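Local atomic coordinates of protein SMG-7 (Caenorhabditis elegans, PDB entry 3ZHE), a protein that forms with SMG-5 a heterodimer whose unusual arrangement of two 14-3-3-like domains is required for efficient nonsense-mediated mRNA decay. Residues B[126-140]-B[152-166]. Numbering follows the deposited sequence.
Sequences RVFMAYVLLRMGDLM and YYEQSCRINPADGAV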
loop_
_atom_site.group_PDB
_atom_site.type_symbol
_atom_site.label_atom_id
_atom_site.label_comp_id
_atom_site.label_asym_id
_atom_site.label_seq_id
_atom_site.Cartn_x
_atom_site.Cartn_y
_atom_site.Cartn_z
ATOM N N ARG B 126 5.561 -13.018 3.637
ATOM C CA ARG B 126 5.095 -12.580 4.950
ATOM C C ARG B 126 6.245 -12.019 5.784
ATOM O O ARG B 126 6.197 -10.867 6.236
ATOM C CB ARG B 126 4.399 -13.728 5.690
ATOM C CG ARG B 126 3.773 -13.324 7.018
ATOM C CD ARG B 126 2.879 -14.421 7.581
ATOM N NE ARG B 126 1.817 -14.793 6.647
ATOM C CZ ARG B 126 0.654 -14.158 6.543
ATOM N NH1 ARG B 126 0.393 -13.111 7.313
ATOM N NH2 ARG B 126 -0.251 -14.568 5.664
ATOM N N VAL B 127 7.283 -12.834 5.971
ATOM C CA VAL B 127 8.451 -12.422 6.746
ATOM C C VAL B 127 9.093 -11.164 6.160
ATOM O O VAL B 127 9.454 -10.242 6.896
ATOM C CB VAL B 127 9.507 -13.544 6.825
ATOM C CG1 VAL B 127 10.733 -13.074 7.590
ATOM C CG2 VAL B 127 8.917 -14.785 7.477
ATOM N N PHE B 128 9.216 -11.125 4.836
ATOM C CA PHE B 128 9.820 -9.983 4.154
ATOM C C PHE B 128 9.038 -8.693 4.376
ATOM O O PHE B 128 9.601 -7.683 4.800
ATOM C CB PHE B 128 9.960 -10.253 2.654
ATOM C CG PHE B 128 10.406 -9.056 1.866
ATOM C CD1 PHE B 128 11.732 -8.662 1.876
ATOM C CD2 PHE B 128 9.500 -8.324 1.115
ATOM C CE1 PHE B 128 12.145 -7.561 1.157
ATOM C CE2 PHE B 128 9.908 -7.223 0.394
ATOM C CZ PHE B 128 11.232 -6.840 0.416
ATOM N N MET B 129 7.743 -8.730 4.075
ATOM C CA MET B 129 6.888 -7.562 4.243
ATOM C C MET B 129 6.904 -7.067 5.686
ATOM O O MET B 129 7.055 -5.866 5.942
ATOM C CB MET B 129 5.458 -7.866 3.792
ATOM C CG MET B 129 5.032 -7.078 2.566
ATOM S SD MET B 129 4.983 -5.308 2.904
ATOM C CE MET B 129 5.693 -4.653 1.400
ATOM N N ALA B 130 6.770 -8.000 6.626
ATOM C CA ALA B 130 6.816 -7.661 8.044
ATOM C C ALA B 130 8.137 -6.999 8.430
ATOM O O ALA B 130 8.155 -6.038 9.201
ATOM C CB ALA B 130 6.578 -8.895 8.889
ATOM N N TYR B 131 9.237 -7.512 7.888
ATOM C CA TYR B 131 10.557 -6.976 8.205
ATOM C C TYR B 131 10.730 -5.561 7.654
ATOM O O TYR B 131 11.186 -4.660 8.360
ATOM C CB TYR B 131 11.657 -7.895 7.671
ATOM C CG TYR B 131 13.037 -7.553 8.187
ATOM C CD1 TYR B 131 13.487 -8.055 9.400
ATOM C CD2 TYR B 131 13.888 -6.729 7.462
ATOM C CE1 TYR B 131 14.745 -7.747 9.878
ATOM C CE2 TYR B 131 15.151 -6.414 7.932
ATOM C CZ TYR B 131 15.573 -6.927 9.141
ATOM O OH TYR B 131 16.827 -6.618 9.615
ATOM N N VAL B 132 10.364 -5.379 6.389
ATOM C CA VAL B 132 10.417 -4.069 5.746
ATOM C C VAL B 132 9.606 -3.040 6.532
ATOM O O VAL B 132 10.080 -1.931 6.801
ATOM C CB VAL B 132 9.911 -4.142 4.288
ATOM C CG1 VAL B 132 9.635 -2.750 3.738
ATOM C CG2 VAL B 132 10.911 -4.888 3.416
ATOM N N LEU B 133 8.389 -3.422 6.912
ATOM C CA LEU B 133 7.540 -2.559 7.729
ATOM C C LEU B 133 8.190 -2.235 9.076
ATOM O O LEU B 133 8.135 -1.093 9.547
ATOM C CB LEU B 133 6.168 -3.204 7.939
ATOM C CG LEU B 133 5.273 -3.261 6.700
ATOM C CD1 LEU B 133 4.023 -4.085 6.968
ATOM C CD2 LEU B 133 4.905 -1.854 6.255
ATOM N N LEU B 134 8.808 -3.245 9.685
ATOM C CA LEU B 134 9.519 -3.070 10.949
ATOM C C LEU B 134 10.605 -2.004 10.831
ATOM O O LEU B 134 10.679 -1.076 11.644
ATOM C CB LEU B 134 10.140 -4.396 11.400
ATOM C CG LEU B 134 11.229 -4.313 12.476
ATOM C CD1 LEU B 134 10.656 -3.868 13.815
ATOM C CD2 LEU B 134 11.963 -5.642 12.614
ATOM N N ARG B 135 11.439 -2.136 9.805
ATOM C CA ARG B 135 12.567 -1.226 9.627
ATOM C C ARG B 135 12.151 0.181 9.198
ATOM O O ARG B 135 12.804 1.163 9.563
ATOM C CB ARG B 135 13.603 -1.816 8.666
ATOM C CG ARG B 135 14.265 -3.082 9.190
ATOM C CD ARG B 135 14.540 -2.977 10.684
ATOM N NE ARG B 135 15.205 -4.165 11.208
ATOM C CZ ARG B 135 15.516 -4.340 12.489
ATOM N NH1 ARG B 135 15.221 -3.404 13.381
ATOM N NH2 ARG B 135 16.122 -5.454 12.878
ATOM N N MET B 136 11.071 0.282 8.427
ATOM C CA MET B 136 10.493 1.586 8.122
ATOM C C MET B 136 10.004 2.221 9.416
ATOM O O MET B 136 10.083 3.438 9.591
ATOM C CB MET B 136 9.339 1.462 7.125
ATOM C CG MET B 136 9.779 1.359 5.675
ATOM S SD MET B 136 10.732 2.794 5.137
ATOM C CE MET B 136 9.541 4.107 5.389
ATOM N N GLY B 137 9.504 1.383 10.320
ATOM C CA GLY B 137 9.119 1.832 11.645
ATOM C C GLY B 137 10.302 2.408 12.400
ATOM O O GLY B 137 10.208 3.487 12.996
ATOM N N ASP B 138 11.420 1.684 12.371
ATOM C CA ASP B 138 12.659 2.165 12.981
ATOM C C ASP B 138 13.065 3.521 12.413
ATOM O O ASP B 138 13.425 4.437 13.157
ATOM C CB ASP B 138 13.799 1.161 12.775
ATOM C CG ASP B 138 13.729 -0.012 13.733
ATOM O OD1 ASP B 138 13.152 0.149 14.828
ATOM O OD2 ASP B 138 14.257 -1.093 13.397
ATOM N N LEU B 139 13.000 3.636 11.090
ATOM C CA LEU B 139 13.373 4.870 10.410
ATOM C C LEU B 139 12.485 6.034 10.826
ATOM O O LEU B 139 12.968 7.146 11.039
ATOM C CB LEU B 139 13.327 4.685 8.894
ATOM C CG LEU B 139 14.379 3.744 8.308
ATOM C CD1 LEU B 139 14.262 3.685 6.795
ATOM C CD2 LEU B 139 15.777 4.177 8.724
ATOM N N MET B 140 11.186 5.776 10.944
ATOM C CA MET B 140 10.259 6.805 11.396
ATOM C C MET B 140 10.537 7.192 12.845
ATOM O O MET B 140 10.343 8.343 13.232
ATOM C CB MET B 140 8.806 6.354 11.236
ATOM C CG MET B 140 8.375 6.143 9.793
ATOM S SD MET B 140 8.806 7.522 8.713
ATOM C CE MET B 140 7.802 8.833 9.403
ATOM N N TYR B 152 3.561 1.664 11.420
ATOM C CA TYR B 152 4.444 0.690 10.782
ATOM C C TYR B 152 4.699 -0.510 11.695
ATOM O O TYR B 152 4.648 -1.660 11.257
ATOM C CB TYR B 152 5.779 1.335 10.393
ATOM C CG TYR B 152 5.734 2.209 9.155
ATOM C CD1 TYR B 152 5.749 1.648 7.886
ATOM C CD2 TYR B 152 5.700 3.594 9.257
ATOM C CE1 TYR B 152 5.715 2.441 6.754
ATOM C CE2 TYR B 152 5.666 4.395 8.129
ATOM C CZ TYR B 152 5.674 3.812 6.881
ATOM O OH TYR B 152 5.641 4.603 5.755
ATOM N N TYR B 153 4.967 -0.227 12.967
ATOM C CA TYR B 153 5.232 -1.263 13.962
ATOM C C TYR B 153 4.048 -2.204 14.167
ATOM O O TYR B 153 4.218 -3.418 14.208
ATOM C CB TYR B 153 5.622 -0.635 15.302
ATOM C CG TYR B 153 7.045 -0.131 15.362
ATOM C CD1 TYR B 153 8.033 -0.687 14.562
ATOM C CD2 TYR B 153 7.401 0.899 16.221
ATOM C CE1 TYR B 153 9.336 -0.229 14.614
ATOM C CE2 TYR B 153 8.700 1.365 16.280
ATOM C CZ TYR B 153 9.663 0.798 15.475
ATOM O OH TYR B 153 10.955 1.265 15.540
ATOM N N GLU B 154 2.854 -1.637 14.312
ATOM C CA GLU B 154 1.650 -2.433 14.528
ATOM C C GLU B 154 1.333 -3.289 13.307
ATOM O O GLU B 154 0.946 -4.456 13.438
ATOM C CB GLU B 154 0.459 -1.535 14.874
ATOM C CG GLU B 154 0.541 -0.884 16.246
ATOM C CD GLU B 154 -0.573 0.119 16.481
ATOM O OE1 GLU B 154 -1.385 0.331 15.557
ATOM O OE2 GLU B 154 -0.634 0.695 17.588
ATOM N N GLN B 155 1.499 -2.708 12.122
ATOM C CA GLN B 155 1.307 -3.457 10.885
ATOM C C GLN B 155 2.279 -4.634 10.820
ATOM O O GLN B 155 1.868 -5.775 10.599
ATOM C CB GLN B 155 1.473 -2.547 9.665
ATOM C CG GLN B 155 0.370 -1.508 9.515
ATOM C CD GLN B 155 0.627 -0.529 8.383
ATOM O OE1 GLN B 155 1.584 -0.675 7.625
ATOM N NE2 GLN B 155 -0.230 0.479 8.269
ATOM N N SER B 156 3.559 -4.346 11.037
ATOM C CA SER B 156 4.607 -5.364 11.056
ATOM C C SER B 156 4.287 -6.486 12.039
ATOM O O SER B 156 4.424 -7.667 11.714
ATOM C CB SER B 156 5.954 -4.725 11.409
ATOM O OG SER B 156 6.929 -5.700 11.732
ATOM N N CYS B 157 3.858 -6.106 13.238
ATOM C CA CYS B 157 3.483 -7.064 14.272
ATOM C C CYS B 157 2.316 -7.937 13.823
ATOM O O CYS B 157 2.294 -9.138 14.089
ATOM C CB CYS B 157 3.124 -6.335 15.570
ATOM S SG CYS B 157 2.664 -7.420 16.940
ATOM N N ARG B 158 1.350 -7.331 13.138
ATOM C CA ARG B 158 0.195 -8.075 12.643
ATOM C C ARG B 158 0.598 -9.090 11.579
ATOM O O ARG B 158 0.142 -10.233 11.601
ATOM C CB ARG B 158 -0.878 -7.135 12.086
ATOM C CG ARG B 158 -2.144 -7.861 11.639
ATOM C CD ARG B 158 -3.203 -6.913 11.093
ATOM N NE ARG B 158 -2.875 -6.412 9.762
ATOM C CZ ARG B 158 -2.691 -5.129 9.473
ATOM N NH1 ARG B 158 -2.810 -4.212 10.423
ATOM N NH2 ARG B 158 -2.394 -4.761 8.234
ATOM N N ILE B 159 1.454 -8.667 10.652
ATOM C CA ILE B 159 1.872 -9.538 9.557
ATOM C C ILE B 159 2.668 -10.735 10.073
ATOM O O ILE B 159 2.401 -11.879 9.700
ATOM C CB ILE B 159 2.702 -8.784 8.496
ATOM C CG1 ILE B 159 1.997 -7.494 8.074
ATOM C CG2 ILE B 159 2.956 -9.673 7.289
ATOM C CD1 ILE B 159 0.532 -7.670 7.743
ATOM N N ASN B 160 3.639 -10.467 10.940
ATOM C CA ASN B 160 4.430 -11.528 11.551
ATOM C C ASN B 160 4.728 -11.245 13.020
ATOM O O ASN B 160 5.678 -10.530 13.338
ATOM C CB ASN B 160 5.732 -11.744 10.780
ATOM C CG ASN B 160 6.596 -12.834 11.385
ATOM O OD1 ASN B 160 6.094 -13.758 12.024
ATOM N ND2 ASN B 160 7.905 -12.728 11.186
ATOM N N PRO B 161 3.907 -11.805 13.921
ATOM C CA PRO B 161 4.077 -11.648 15.370
ATOM C C PRO B 161 5.220 -12.504 15.898
ATOM O O PRO B 161 5.645 -12.325 17.038
ATOM C CB PRO B 161 2.749 -12.166 15.942
ATOM C CG PRO B 161 1.806 -12.267 14.765
ATOM C CD PRO B 161 2.678 -12.545 13.591
ATOM N N ALA B 162 5.712 -13.423 15.073
ATOM C CA ALA B 162 6.728 -14.374 15.512
ATOM C C ALA B 162 8.123 -13.762 15.634
ATOM O O ALA B 162 9.064 -14.437 16.048
ATOM C CB ALA B 162 6.751 -15.589 14.593
ATOM N N ASP B 163 8.253 -12.487 15.278
ATOM C CA ASP B 163 9.528 -11.786 15.402
ATOM C C ASP B 163 9.506 -10.867 16.621
ATOM O O ASP B 163 8.838 -9.832 16.617
ATOM C CB ASP B 163 9.823 -10.979 14.134
ATOM C CG ASP B 163 11.295 -10.635 13.987
ATOM O OD1 ASP B 163 12.012 -10.613 15.010
ATOM O OD2 ASP B 163 11.737 -10.387 12.844
ATOM N N GLY B 164 10.245 -11.252 17.659
ATOM C CA GLY B 164 10.268 -10.516 18.913
ATOM C C GLY B 164 10.760 -9.085 18.806
ATOM O O GLY B 164 10.421 -8.238 19.640
ATOM N N ALA B 165 11.562 -8.820 17.779
ATOM C CA ALA B 165 12.084 -7.482 17.526
ATOM C C ALA B 165 10.959 -6.458 17.462
ATOM O O ALA B 165 11.051 -5.391 18.063
ATOM C CB ALA B 165 12.892 -7.464 16.240
ATOM N N VAL B 166 9.895 -6.801 16.742
ATOM C CA VAL B 166 8.758 -5.904 16.563
ATOM C C VAL B 166 8.127 -5.549 17.905
ATOM O O VAL B 166 7.861 -4.378 18.188
ATOM C CB VAL B 166 7.688 -6.531 15.652
ATOM C CG1 VAL B 166 6.682 -5.480 15.224
ATOM C CG2 VAL B 166 8.338 -7.168 14.435
#
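Ser156 and Ala130 mark where helix 126-140 and helix 152-159 come close, with their CA atoms 4.4 Å apart; the two run nearly antiparallel, their axes at 160° and 7.8 Å apart at closest approach. Ser156 OG donates to Ala130 O at 2.8 Å, reaching it from above the carbonyl plane, while Leu134 N binds the same oxygen from the opposite face as part of the regular helix. The serine torsion that sets OG anti to its own nitrogen (chi1 167°) brings the hydroxyl onto the facing helix, where Leu134 CB also touches it. A second polar link lies further along: Tyr153 OH donates to Asp138 OD1 at 2.6 Å, on the anti side of the carboxylate but tilted out of its plane, which stands 74° from the ring. The other oxygen, Asp138 OD2, forms a salt bridge with Arg135 NH1, and Arg141 pairs with OD1, so that the carboxylate is held from several directions. At the far end Arg126 lays its CG and CD against Ile159 O, which NH1 also meets in the guanidinium plane in a weak bond.

Apolar packing interlocks the helices as knobs into holes. Leu133 sits among Tyr152, Gln155, Ser156 and Ile159, and Leu134 among Tyr153, Ser156, Ala165 and Val166, the latter two from the start of the next helix. Tyr152 is the reciprocal knob: Met136 CB lies over one face of its ring, 4.0 Å from the centroid, in a CH-pi contact, and Met140 CG approaches CE2 obliquely at 3.6 Å. Tyr152 CB lies 3.6 Å from Gly137 CA, with the Tyr153 ring also beside this glycine. Beyond the helix end, Ala130 CB meets Asn160 CB, and Asn160 forms an Asx turn leading to Asp163, the N-cap of the following helix. The two antiparallel helices form a helical hairpin consistent with a TPR unit, and helix 164-176 follows it.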